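Local coordinates for filamentation induced by cAMP protein Fic (Desulfovibrio alaskensis, PDB 4RGL) that belongs to the Fic/DOC family, a mostly helical fold, and carries a C-terminal domain related by sequence to helix-turn-helix families, at residues 123-136 with 177-189. Numbering follows the deposited sequence.
Sequences ETGRYRSGGVGIFR and YEFEFIHPFADGN
Arg128 lies along the loop that follows helix 168-182 and bonds to three successive backbone carbonyls. Its own N donates to Pro184 O at 3.0 Å. CB rests on Ala186 N. CG sits between the backbone N and the carbonyl carbon (chi1 52°), which brings it against Pro184 O. From there the extended chain carries CD past His183 O and Phe185 O. Arg128 NE donates to His183 O at 2.6 Å, and Arg128 NH2 to Ile182 O at 3.0 Å. Both acceptors lie near the guanidinium plane and nearly in line with their C=O bonds. NH2 has a further acceptor in Pro145 O; NH1 turns back to Gly130 O. With all three nitrogens bonded, the group is fixed in rotation, and Val132 CG1 lies over one face.

Ile134 CG1 sits over the centre of the His183 ring in a CH-pi contact. Asn189 CB lies toward the rim of the opposite face. Arg136 meets Glu180 side-on in a salt bridge, Arg136 NH2 to Glu180 OE1 at 3.1 Å. Its NH1 pairs with Asp232 of helix 221-234.

His183 to Asn189 belong to the Fic signature loop, HPFx(D/E)GN; Asp187, Gly188 and Asn189 bond to an unknown ligand. The contact joins this loop and the end of helix 168-182 to the loop that holds Arg128 and to strand 133-134, which pairs antiparallel with 142-143. Helix 150-163 packs on Arg128 and Pro184, helix 106-117 on Phe185.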
loop_
_atom_site.group_PDB
_atom_site.type_symbol
_atom_site.label_atom_id
_atom_site.label_comp_id
_atom_site.label_asym_id
_atom_site.label_seq_id
_atom_site.Cartn_x
_atom_site.Cartn_y
_atom_site.Cartn_z
ATOM N N GLU A 123 -11.928 4.969 24.078
ATOM C CA GLU A 123 -13.123 4.954 23.224
ATOM C C GLU A 123 -12.810 4.376 21.839
ATOM O O GLU A 123 -12.429 5.114 20.927
ATOM C CB GLU A 123 -13.716 6.363 23.089
ATOM C CG GLU A 123 -14.299 6.901 24.382
ATOM C CD GLU A 123 -14.922 8.274 24.250
ATOM O OE1 GLU A 123 -14.167 9.272 24.239
ATOM O OE2 GLU A 123 -16.168 8.353 24.157
ATOM N N THR A 124 -13.040 3.066 21.671
ATOM C CA THR A 124 -12.814 2.367 20.401
ATOM C C THR A 124 -14.133 1.853 19.840
ATOM O O THR A 124 -14.964 1.355 20.593
ATOM C CB THR A 124 -11.823 1.208 20.606
ATOM O OG1 THR A 124 -12.397 0.262 21.505
ATOM C CG2 THR A 124 -10.480 1.675 21.134
ATOM N N GLY A 125 -14.292 1.929 18.521
ATOM C CA GLY A 125 -15.483 1.424 17.838
ATOM C C GLY A 125 -16.746 2.201 18.159
ATOM O O GLY A 125 -17.846 1.640 18.152
ATOM N N ARG A 126 -16.588 3.497 18.467
ATOM C CA ARG A 126 -17.694 4.400 18.797
ATOM C C ARG A 126 -17.248 5.832 18.641
ATOM O O ARG A 126 -16.042 6.109 18.670
ATOM C CB ARG A 126 -18.212 4.145 20.239
ATOM C CG ARG A 126 -17.121 4.181 21.306
ATOM C CD ARG A 126 -17.661 3.795 22.671
ATOM N NE ARG A 126 -16.583 3.515 23.622
ATOM C CZ ARG A 126 -16.029 2.314 23.782
ATOM N NH1 ARG A 126 -16.451 1.280 23.060
ATOM N NH2 ARG A 126 -15.052 2.137 24.662
ATOM N N TYR A 127 -18.195 6.753 18.469
ATOM C CA TYR A 127 -17.852 8.158 18.315
ATOM C C TYR A 127 -17.492 8.768 19.663
ATOM O O TYR A 127 -17.910 8.256 20.708
ATOM C CB TYR A 127 -18.999 8.940 17.653
ATOM C CG TYR A 127 -19.357 8.429 16.270
ATOM C CD1 TYR A 127 -18.365 8.098 15.348
ATOM C CD2 TYR A 127 -20.680 8.396 15.838
ATOM C CE1 TYR A 127 -18.685 7.663 14.063
ATOM C CE2 TYR A 127 -21.014 7.972 14.552
ATOM C CZ TYR A 127 -20.012 7.609 13.665
ATOM O OH TYR A 127 -20.336 7.180 12.398
ATOM N N ARG A 128 -16.651 9.813 19.646
ATOM C CA ARG A 128 -16.191 10.495 20.857
ATOM C C ARG A 128 -17.366 11.050 21.663
ATOM O O ARG A 128 -18.354 11.521 21.085
ATOM C CB ARG A 128 -15.221 11.625 20.496
ATOM C CG ARG A 128 -15.769 12.571 19.450
ATOM C CD ARG A 128 -14.746 13.568 19.016
ATOM N NE ARG A 128 -15.201 14.339 17.860
ATOM C CZ ARG A 128 -15.873 15.481 17.947
ATOM N NH1 ARG A 128 -16.188 15.984 19.135
ATOM N NH2 ARG A 128 -16.243 16.124 16.850
ATOM N N SER A 129 -17.270 10.973 22.996
ATOM C CA SER A 129 -18.305 11.489 23.882
ATOM C C SER A 129 -18.073 12.964 24.176
ATOM O O SER A 129 -18.990 13.659 24.642
ATOM C CB SER A 129 -18.339 10.694 25.183
ATOM O OG SER A 129 -17.090 10.756 25.851
ATOM N N GLY A 130 -16.861 13.438 23.889
ATOM C CA GLY A 130 -16.485 14.817 24.138
ATOM C C GLY A 130 -15.845 15.495 22.950
ATOM O O GLY A 130 -15.828 14.946 21.839
ATOM N N GLY A 131 -15.347 16.706 23.174
ATOM C CA GLY A 131 -14.676 17.480 22.145
ATOM C C GLY A 131 -13.299 16.949 21.819
ATOM O O GLY A 131 -12.729 16.167 22.587
ATOM N N VAL A 132 -12.762 17.346 20.669
ATOM C CA VAL A 132 -11.437 16.915 20.245
ATOM C C VAL A 132 -10.791 18.020 19.384
ATOM O O VAL A 132 -11.498 18.760 18.683
ATOM C CB VAL A 132 -11.496 15.542 19.483
ATOM C CG1 VAL A 132 -12.132 15.700 18.105
ATOM C CG2 VAL A 132 -10.109 14.916 19.371
ATOM N N GLY A 133 -9.475 18.152 19.490
ATOM C CA GLY A 133 -8.722 19.122 18.710
ATOM C C GLY A 133 -8.317 18.585 17.351
ATOM O O GLY A 133 -7.899 17.426 17.236
ATOM N N ILE A 134 -8.482 19.412 16.295
ATOM C CA ILE A 134 -8.067 19.044 14.945
ATOM C C ILE A 134 -6.643 19.551 14.699
ATOM O O ILE A 134 -6.381 20.757 14.824
ATOM C CB ILE A 134 -9.062 19.584 13.870
ATOM C CG1 ILE A 134 -10.499 19.076 14.131
ATOM C CG2 ILE A 134 -8.588 19.218 12.452
ATOM C CD1 ILE A 134 -11.562 19.637 13.150
ATOM N N PHE A 135 -5.714 18.627 14.400
ATOM C CA PHE A 135 -4.323 18.971 14.114
ATOM C C PHE A 135 -4.057 18.947 12.622
ATOM O O PHE A 135 -4.376 17.953 11.952
ATOM C CB PHE A 135 -3.363 18.005 14.835
ATOM C CG PHE A 135 -3.246 18.233 16.320
ATOM C CD1 PHE A 135 -4.132 17.632 17.205
ATOM C CD2 PHE A 135 -2.204 18.994 16.844
ATOM C CE1 PHE A 135 -4.012 17.831 18.581
ATOM C CE2 PHE A 135 -2.069 19.167 18.221
ATOM C CZ PHE A 135 -2.978 18.593 19.080
ATOM N N ARG A 136 -3.473 20.032 12.088
ATOM C CA ARG A 136 -3.090 20.087 10.681
ATOM C C ARG A 136 -1.609 20.473 10.561
ATOM O O ARG A 136 -1.279 21.589 10.156
ATOM C CB ARG A 136 -3.992 21.063 9.886
ATOM C CG ARG A 136 -5.457 20.639 9.862
ATOM C CD ARG A 136 -6.184 21.173 8.650
ATOM N NE ARG A 136 -7.605 20.829 8.682
ATOM C CZ ARG A 136 -8.573 21.707 8.930
ATOM N NH1 ARG A 136 -8.287 22.997 9.073
ATOM N NH2 ARG A 136 -9.838 21.314 8.964
ATOM N N TYR A 177 -12.558 14.752 2.919
ATOM C CA TYR A 177 -12.639 16.157 3.303
ATOM C C TYR A 177 -13.679 16.369 4.396
ATOM O O TYR A 177 -13.407 17.063 5.378
ATOM C CB TYR A 177 -12.969 17.017 2.077
ATOM C CG TYR A 177 -13.267 18.463 2.396
ATOM C CD1 TYR A 177 -12.240 19.370 2.640
ATOM C CD2 TYR A 177 -14.566 18.957 2.322
ATOM C CE1 TYR A 177 -12.503 20.719 2.865
ATOM C CE2 TYR A 177 -14.838 20.313 2.505
ATOM C CZ TYR A 177 -13.804 21.189 2.785
ATOM O OH TYR A 177 -14.075 22.521 3.004
ATOM N N GLU A 178 -14.864 15.778 4.236
ATOM C CA GLU A 178 -15.929 15.909 5.221
ATOM C C GLU A 178 -15.566 15.190 6.523
ATOM O O GLU A 178 -15.721 15.761 7.603
ATOM C CB GLU A 178 -17.245 15.367 4.664
ATOM C CG GLU A 178 -17.838 16.232 3.564
ATOM C CD GLU A 178 -18.176 17.648 3.993
ATOM O OE1 GLU A 178 -18.753 17.815 5.092
ATOM O OE2 GLU A 178 -17.872 18.588 3.227
ATOM N N PHE A 179 -15.030 13.946 6.413
ATOM C CA PHE A 179 -14.636 13.132 7.568
ATOM C C PHE A 179 -13.580 13.853 8.412
ATOM O O PHE A 179 -13.657 13.826 9.636
ATOM C CB PHE A 179 -14.099 11.761 7.101
ATOM C CG PHE A 179 -13.819 10.785 8.217
ATOM C CD1 PHE A 179 -12.590 10.785 8.874
ATOM C CD2 PHE A 179 -14.769 9.847 8.596
ATOM C CE1 PHE A 179 -12.342 9.899 9.929
ATOM C CE2 PHE A 179 -14.508 8.942 9.632
ATOM C CZ PHE A 179 -13.295 8.975 10.291
ATOM N N GLU A 180 -12.591 14.497 7.754
ATOM C CA GLU A 180 -11.518 15.207 8.458
ATOM C C GLU A 180 -12.088 16.406 9.242
ATOM O O GLU A 180 -11.613 16.706 10.338
ATOM C CB GLU A 180 -10.433 15.674 7.459
ATOM C CG GLU A 180 -9.094 16.035 8.109
ATOM C CD GLU A 180 -8.970 17.445 8.675
ATOM O OE1 GLU A 180 -9.888 18.266 8.448
ATOM O OE2 GLU A 180 -7.901 17.756 9.248
ATOM N N PHE A 181 -13.117 17.081 8.681
ATOM C CA PHE A 181 -13.753 18.219 9.340
ATOM C C PHE A 181 -14.507 17.779 10.602
ATOM O O PHE A 181 -14.515 18.510 11.602
ATOM C CB PHE A 181 -14.712 18.937 8.374
ATOM C CG PHE A 181 -15.604 19.968 9.037
ATOM C CD1 PHE A 181 -15.129 21.242 9.326
ATOM C CD2 PHE A 181 -16.917 19.657 9.385
ATOM C CE1 PHE A 181 -15.948 22.184 9.964
ATOM C CE2 PHE A 181 -17.728 20.595 10.031
ATOM C CZ PHE A 181 -17.243 21.857 10.304
ATOM N N ILE A 182 -15.172 16.616 10.549
ATOM C CA ILE A 182 -15.998 16.160 11.661
ATOM C C ILE A 182 -15.118 15.559 12.792
ATOM O O ILE A 182 -15.382 15.833 13.966
ATOM C CB ILE A 182 -17.078 15.149 11.185
ATOM C CG1 ILE A 182 -17.951 15.766 10.050
ATOM C CG2 ILE A 182 -17.957 14.680 12.375
ATOM C CD1 ILE A 182 -18.913 14.774 9.334
ATOM N N HIS A 183 -14.049 14.771 12.433
ATOM C CA HIS A 183 -13.199 14.092 13.444
ATOM C C HIS A 183 -14.087 13.294 14.408
ATOM O O HIS A 183 -14.283 13.707 15.551
ATOM C CB HIS A 183 -12.331 15.119 14.218
ATOM C CG HIS A 183 -10.902 15.175 13.774
ATOM N ND1 HIS A 183 -10.555 15.655 12.525
ATOM C CD2 HIS A 183 -9.769 14.956 14.487
ATOM C CE1 HIS A 183 -9.231 15.631 12.486
ATOM N NE2 HIS A 183 -8.713 15.223 13.646
ATOM N N PRO A 184 -14.784 12.243 13.907
ATOM C CA PRO A 184 -15.832 11.609 14.724
ATOM C C PRO A 184 -15.283 10.804 15.901
ATOM O O PRO A 184 -16.014 10.545 16.845
ATOM C CB PRO A 184 -16.544 10.692 13.727
ATOM C CG PRO A 184 -15.539 10.415 12.685
ATOM C CD PRO A 184 -14.750 11.676 12.543
ATOM N N PHE A 185 -14.030 10.363 15.824
ATOM C CA PHE A 185 -13.470 9.512 16.867
ATOM C C PHE A 185 -12.542 10.301 17.795
ATOM O O PHE A 185 -12.034 11.361 17.416
ATOM C CB PHE A 185 -12.719 8.333 16.250
ATOM C CG PHE A 185 -13.576 7.473 15.354
ATOM C CD1 PHE A 185 -14.487 6.572 15.891
ATOM C CD2 PHE A 185 -13.438 7.527 13.973
ATOM C CE1 PHE A 185 -15.277 5.774 15.063
ATOM C CE2 PHE A 185 -14.217 6.716 13.145
ATOM C CZ PHE A 185 -15.136 5.846 13.695
ATOM N N ALA A 186 -12.334 9.789 19.011
ATOM C CA ALA A 186 -11.440 10.409 19.976
ATOM C C ALA A 186 -9.984 10.405 19.466
ATOM O O ALA A 186 -9.237 11.347 19.733
ATOM C CB ALA A 186 -11.530 9.687 21.308
ATOM N N ASP A 187 -9.588 9.340 18.734
ATOM C CA ASP A 187 -8.230 9.219 18.187
ATOM C C ASP A 187 -8.249 8.522 16.838
ATOM O O ASP A 187 -9.178 7.771 16.544
ATOM C CB ASP A 187 -7.311 8.435 19.163
ATOM C CG ASP A 187 -7.167 9.065 20.533
ATOM O OD1 ASP A 187 -7.977 8.732 21.426
ATOM O OD2 ASP A 187 -6.183 9.817 20.743
ATOM N N GLY A 188 -7.187 8.723 16.055
ATOM C CA GLY A 188 -6.983 8.019 14.792
ATOM C C GLY A 188 -7.857 8.480 13.640
ATOM O O GLY A 188 -8.057 7.729 12.680
ATOM N N ASN A 189 -8.339 9.739 13.689
ATOM C CA ASN A 189 -9.215 10.273 12.633
ATOM C C ASN A 189 -8.464 10.400 11.317
ATOM O O ASN A 189 -9.011 10.067 10.262
ATOM C CB ASN A 189 -9.803 11.615 13.041
ATOM C CG ASN A 189 -10.775 11.502 14.185
ATOM O OD1 ASN A 189 -11.902 11.010 14.029
ATOM N ND2 ASN A 189 -10.338 11.891 15.381
HETATM O O HOH W 1 -13.690 7.259 19.776
HETATM O O HOH W 2 -5.825 16.340 10.288
#